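Local coordinates for protein putative Semialdehyde dehydrogenase (Oryza sativa, PDB 2CVO) that probably reduces N-acetyl-L-glutamyl 5-phosphate to the corresponding semialdehyde with NADPH, a step of arginine biosynthesis in the chloroplast, at residues Asp196-Val201 with Gln263-Val268; Thr35-Val40 with Phe68-Thr73. All coordinates share one frame; numbering follows the deposited sequence.

Contact 1 of 2, residues Asp196-Val201 with Gln263-Val268; sequences DAKSGV and QSTMFV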
loop_
_atom_site.group_PDB
_atom_site.type_symbol
_atom_site.label_atom_id
_atom_site.label_comp_id
_atom_site.label_asym_id
_atom_site.label_seq_id
_atom_site.Cartn_x
_atom_site.Cartn_y
_atom_site.Cartn_z
ATOM N N ASP A 196 20.050 -9.476 7.896
ATOM C CA ASP A 196 19.177 -9.072 6.801
ATOM C C ASP A 196 18.240 -8.057 7.444
ATOM O O ASP A 196 17.421 -8.416 8.293
ATOM C CB ASP A 196 18.356 -10.252 6.282
ATOM C CG ASP A 196 17.596 -9.918 5.008
ATOM O OD1 ASP A 196 18.201 -9.974 3.920
ATOM O OD2 ASP A 196 16.397 -9.581 5.095
ATOM N N ALA A 197 18.371 -6.793 7.060
ATOM C CA ALA A 197 17.538 -5.748 7.635
ATOM C C ALA A 197 16.538 -5.231 6.617
ATOM O O ALA A 197 16.795 -5.231 5.414
ATOM C CB ALA A 197 18.415 -4.611 8.159
ATOM N N LYS A 198 15.398 -4.774 7.116
ATOM C CA LYS A 198 14.322 -4.288 6.266
ATOM C C LYS A 198 13.805 -2.960 6.819
ATOM O O LYS A 198 13.518 -2.851 8.009
ATOM C CB LYS A 198 13.219 -5.351 6.245
ATOM C CG LYS A 198 13.769 -6.759 5.976
ATOM C CD LYS A 198 12.802 -7.857 6.387
ATOM C CE LYS A 198 13.443 -9.243 6.286
ATOM N NZ LYS A 198 14.582 -9.429 7.239
ATOM N N SER A 199 13.694 -1.953 5.958
ATOM C CA SER A 199 13.233 -0.641 6.400
ATOM C C SER A 199 12.202 0.040 5.519
ATOM O O SER A 199 12.208 -0.120 4.298
ATOM C CB SER A 199 14.419 0.310 6.537
ATOM O OG SER A 199 13.961 1.640 6.717
ATOM N N GLY A 200 11.320 0.810 6.155
ATOM C CA GLY A 200 10.325 1.562 5.415
ATOM C C GLY A 200 11.082 2.592 4.590
ATOM O O GLY A 200 12.212 2.949 4.932
ATOM N N VAL A 201 10.470 3.091 3.522
ATOM C CA VAL A 201 11.142 4.044 2.649
ATOM C C VAL A 201 11.280 5.461 3.215
ATOM O O VAL A 201 11.969 6.298 2.633
ATOM C CB VAL A 201 10.444 4.075 1.256
ATOM C CG1 VAL A 201 9.056 4.663 1.381
ATOM C CG2 VAL A 201 11.292 4.849 0.245
ATOM N N GLN A 263 12.955 -3.602 10.614
ATOM C CA GLN A 263 13.190 -4.895 11.225
ATOM C C GLN A 263 14.580 -5.393 10.865
ATOM O O GLN A 263 14.985 -5.353 9.702
ATOM C CB GLN A 263 12.155 -5.927 10.756
ATOM C CG GLN A 263 12.559 -7.361 11.090
ATOM C CD GLN A 263 11.494 -8.394 10.760
ATOM O OE1 GLN A 263 11.811 -9.552 10.480
ATOM N NE2 GLN A 263 10.232 -7.992 10.815
ATOM N N SER A 264 15.316 -5.844 11.871
ATOM C CA SER A 264 16.643 -6.383 11.644
ATOM C C SER A 264 16.643 -7.826 12.109
ATOM O O SER A 264 16.260 -8.122 13.241
ATOM C CB SER A 264 17.706 -5.591 12.413
ATOM O OG SER A 264 18.008 -4.372 11.756
ATOM N N THR A 265 17.047 -8.729 11.225
ATOM C CA THR A 265 17.106 -10.134 11.580
ATOM C C THR A 265 18.572 -10.523 11.616
ATOM O O THR A 265 19.287 -10.404 10.617
ATOM C CB THR A 265 16.358 -11.014 10.567
ATOM O OG1 THR A 265 15.010 -10.546 10.435
ATOM C CG2 THR A 265 16.338 -12.469 11.043
ATOM N N MET A 266 19.010 -10.974 12.783
ATOM C CA MET A 266 20.392 -11.367 12.987
ATOM C C MET A 266 20.506 -12.877 13.158
ATOM O O MET A 266 19.886 -13.469 14.051
ATOM C CB MET A 266 20.945 -10.633 14.213
ATOM C CG MET A 266 21.002 -9.118 14.029
ATOM S SD MET A 266 20.576 -8.177 15.518
ATOM C CE MET A 266 18.808 -8.077 15.314
ATOM N N PHE A 267 21.287 -13.495 12.277
ATOM C CA PHE A 267 21.509 -14.934 12.305
ATOM C C PHE A 267 22.899 -15.144 12.893
ATOM O O PHE A 267 23.912 -15.024 12.198
ATOM C CB PHE A 267 21.420 -15.505 10.887
ATOM C CG PHE A 267 20.110 -15.205 10.193
ATOM C CD1 PHE A 267 20.004 -14.137 9.303
ATOM C CD2 PHE A 267 18.983 -15.986 10.436
ATOM C CE1 PHE A 267 18.794 -13.855 8.665
ATOM C CE2 PHE A 267 17.766 -15.711 9.803
ATOM C CZ PHE A 267 17.671 -14.647 8.919
ATOM N N VAL A 268 22.938 -15.467 14.179
ATOM C CA VAL A 268 24.200 -15.629 14.884
ATOM C C VAL A 268 24.514 -17.041 15.354
ATOM O O VAL A 268 23.635 -17.902 15.443
ATOM C CB VAL A 268 24.238 -14.708 16.113
ATOM C CG1 VAL A 268 23.993 -13.264 15.689
ATOM C CG2 VAL A 268 23.185 -15.151 17.112
#
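Asp196-Val201 and Gln263-Val268 lie on two neighbouring antiparallel strands, 194-200 and 262-269, of the mixed sheet of the dimerisation domain. Two hydrogen-bonded pairs, Asp196 with Thr265 and Lys198 with Gln263, bracket the non-hydrogen-bonded pair Ala197 with Ser264. Asp196 N gives a bond to Thr265 O, and Thr265 N returns one to Asp196 O, each 3.0 Å long. The second pair is tighter, with Lys198 N 2.7 Å from Gln263 O. Ala197 CA also makes a bent CA-H...O contact with Gln263 O, at 3.3 Å. On the Ala197 and Ser264 face, Ala197 CB meets Ser264 OG at 3.6 Å. That hydroxyl is hydrogen-bonded to Ser174 of helix 170-184, which covers this face; the Ser264 side chain is about 8 Å from that of Cys170, the probable active-site cysteine. The other face is turned to a second subunit. Here Asp196 CB lies at the edge of the Phe267 ring, near its plane, 4.3 Å from CE1. Asp196 OD2 forms a salt bridge with Lys198 of the second subunit, which probably offsets the repulsion from that subunit's nearby Asp196. The Lys198 chain runs back over its own strand and bends at its last torsion (chi4 65°). Its NZ forms a salt bridge with Asp196 OD2 of its own chain, on that oxygen's anti lone pair, at 2.8 Å, and makes a weak bond to Thr265 OG1 at 3.4 Å.

Contact 2 of 2, residues Thr35-Val40 with Phe68-Thr73; sequences TGAEIV and FPHLIT
Ala37 CB sits over the centre of one face of the Phe68 ring. This is a CH-pi contact: the methyl carbon is 3.7 Å from the ring centroid and only 10° off the ring normal. All six ring carbons lie at similar distances from it, with CZ the nearest. The same methyl meets the edge of the His70 ring, 4.3 Å from CE1 and near the ring plane. One turn further along the helix, Val40 CG1 touches Leu71 CD1 at 3.7 Å, and the two side chains cross obliquely. Val40 CG1 is anti to the backbone N (chi1 172°), which carries this methyl out to the leucine. An alanine in place of Phe68 would probably leave the Ala37 methyl without its aromatic face and open a gap between the helix and the turn. The contact belongs to the Rossmann-type NAD-binding domain. It joins helix 34-43, which follows strand 24-29 of the parallel sheet, to the turn after the short helix 64-67. Within that turn Leu71 N bonds to Phe68 O at 3.0 Å, and Leu71 CG lies over one face of the His70 ring, offset toward its rim. Phe68 CD1 is at the edge of the same imidazole, in its plane. A water links the two segments on the polar side. It donates to Glu38 OE1 at 2.8 Å and is hydrogen-bonded to His70 NE2 at 3.0 Å. Glu38 OE2 in turn forms salt bridges with Arg41 and Arg260. Further out, Phe64 packs against Phe68, Val40 and Leu71. The His70 ring also meets Phe365 of the fourth subunit, and Thr73 OG1 is hydrogen-bonded to Tyr312 of that subunit.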
loop_
_atom_site.group_PDB
_atom_site.type_symbol
_atom_site.label_atom_id
_atom_site.label_comp_id
_atom_site.label_asym_id
_atom_site.label_seq_id
_atom_site.Cartn_x
_atom_site.Cartn_y
_atom_site.Cartn_z
ATOM N N THR A 35 13.022 14.207 9.515
ATOM C CA THR A 35 13.630 14.212 10.844
ATOM C C THR A 35 13.070 15.383 11.641
ATOM O O THR A 35 12.578 15.215 12.753
ATOM C CB THR A 35 15.158 14.366 10.756
ATOM O OG1 THR A 35 15.712 13.242 10.064
ATOM C CG2 THR A 35 15.766 14.450 12.144
ATOM N N GLY A 36 13.149 16.569 11.050
ATOM C CA GLY A 36 12.649 17.765 11.703
ATOM C C GLY A 36 11.172 17.668 12.011
ATOM O O GLY A 36 10.727 18.051 13.096
ATOM N N ALA A 37 10.402 17.158 11.055
ATOM C CA ALA A 37 8.970 17.016 11.257
ATOM C C ALA A 37 8.725 16.137 12.479
ATOM O O ALA A 37 7.881 16.457 13.314
ATOM C CB ALA A 37 8.313 16.405 10.018
ATOM N N GLU A 38 9.462 15.035 12.591
ATOM C CA GLU A 38 9.287 14.141 13.735
ATOM C C GLU A 38 9.641 14.816 15.057
ATOM O O GLU A 38 8.984 14.590 16.075
ATOM C CB GLU A 38 10.123 12.868 13.575
ATOM C CG GLU A 38 9.430 11.743 12.816
ATOM C CD GLU A 38 8.079 11.366 13.414
ATOM O OE1 GLU A 38 7.099 12.093 13.160
ATOM O OE2 GLU A 38 7.993 10.350 14.139
ATOM N N ILE A 39 10.680 15.641 15.044
ATOM C CA ILE A 39 11.086 16.351 16.252
ATOM C C ILE A 39 9.951 17.269 16.697
ATOM O O ILE A 39 9.603 17.315 17.878
ATOM C CB ILE A 39 12.376 17.163 15.997
ATOM C CG1 ILE A 39 13.538 16.190 15.778
ATOM C CG2 ILE A 39 12.662 18.099 17.164
ATOM C CD1 ILE A 39 14.847 16.845 15.390
ATOM N N VAL A 40 9.358 17.983 15.744
ATOM C CA VAL A 40 8.249 18.880 16.049
ATOM C C VAL A 40 7.101 18.086 16.670
ATOM O O VAL A 40 6.573 18.454 17.720
ATOM C CB VAL A 40 7.755 19.602 14.770
ATOM C CG1 VAL A 40 6.472 20.377 15.057
ATOM C CG2 VAL A 40 8.841 20.560 14.267
ATOM N N PHE A 68 5.060 21.350 5.995
ATOM C CA PHE A 68 4.386 20.163 6.514
ATOM C C PHE A 68 2.960 20.526 6.943
ATOM O O PHE A 68 2.724 20.909 8.085
ATOM C CB PHE A 68 5.166 19.595 7.700
ATOM C CG PHE A 68 6.435 18.891 7.306
ATOM C CD1 PHE A 68 6.387 17.660 6.659
ATOM C CD2 PHE A 68 7.675 19.464 7.568
ATOM C CE1 PHE A 68 7.561 17.008 6.276
ATOM C CE2 PHE A 68 8.856 18.822 7.190
ATOM C CZ PHE A 68 8.799 17.592 6.544
ATOM N N PRO A 69 1.994 20.407 6.023
ATOM C CA PRO A 69 0.590 20.724 6.297
ATOM C C PRO A 69 -0.032 20.020 7.505
ATOM O O PRO A 69 -0.995 20.525 8.084
ATOM C CB PRO A 69 -0.109 20.354 4.988
ATOM C CG PRO A 69 0.934 20.657 3.962
ATOM C CD PRO A 69 2.183 20.066 4.601
ATOM N N HIS A 70 0.506 18.865 7.891
ATOM C CA HIS A 70 -0.058 18.148 9.031
ATOM C C HIS A 70 0.249 18.821 10.370
ATOM O O HIS A 70 -0.327 18.458 11.394
ATOM C CB HIS A 70 0.433 16.694 9.064
ATOM C CG HIS A 70 1.841 16.526 9.557
ATOM N ND1 HIS A 70 2.940 16.967 8.851
ATOM C CD2 HIS A 70 2.326 15.930 10.673
ATOM C CE1 HIS A 70 4.041 16.649 9.508
ATOM N NE2 HIS A 70 3.696 16.018 10.616
ATOM N N LEU A 71 1.150 19.801 10.361
ATOM C CA LEU A 71 1.517 20.507 11.585
ATOM C C LEU A 71 1.016 21.952 11.562
ATOM O O LEU A 71 1.479 22.802 12.323
ATOM C CB LEU A 71 3.038 20.486 11.755
ATOM C CG LEU A 71 3.630 19.101 12.012
ATOM C CD1 LEU A 71 5.140 19.144 11.877
ATOM C CD2 LEU A 71 3.216 18.630 13.399
ATOM N N ILE A 72 0.050 22.209 10.692
ATOM C CA ILE A 72 -0.519 23.536 10.525
ATOM C C ILE A 72 -1.090 24.163 11.801
ATOM O O ILE A 72 -1.182 25.384 11.897
ATOM C CB ILE A 72 -1.615 23.515 9.423
ATOM C CG1 ILE A 72 -1.925 24.937 8.967
ATOM C CG2 ILE A 72 -2.876 22.836 9.945
ATOM C CD1 ILE A 72 -2.881 25.003 7.798
ATOM N N THR A 73 -1.456 23.350 12.788
ATOM C CA THR A 73 -2.030 23.901 14.015
ATOM C C THR A 73 -1.012 24.281 15.083
ATOM O O THR A 73 -1.371 24.874 16.099
ATOM C CB THR A 73 -3.032 22.920 14.664
ATOM O OG1 THR A 73 -2.322 21.821 15.248
ATOM C CG2 THR A 73 -4.015 22.391 13.623
HETATM O O HOH W 1 5.820 14.286 11.885
#

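In the fold
The two contacts lie in different domains, with centres about 28 Å apart and nearest atoms about 11 Å apart. They share no helix or strand. The touching residues of both are buried. Contact 1 joins two adjacent strands within the mixed sheet. Contact 2 joins a helix beside the parallel sheet to a turn, and Pro69, Ile72 and Thr73 of that turn are partly exposed. Their chemistry follows this difference. Direct backbone bonds set the register in contact 1, with charged groups on one sheet face. In contact 2 apolar side chains do the direct touching, and a water bridges the polar groups. Each also borders another copy of the protein: mainly the second subunit at contact 1 and the fourth at contact 2.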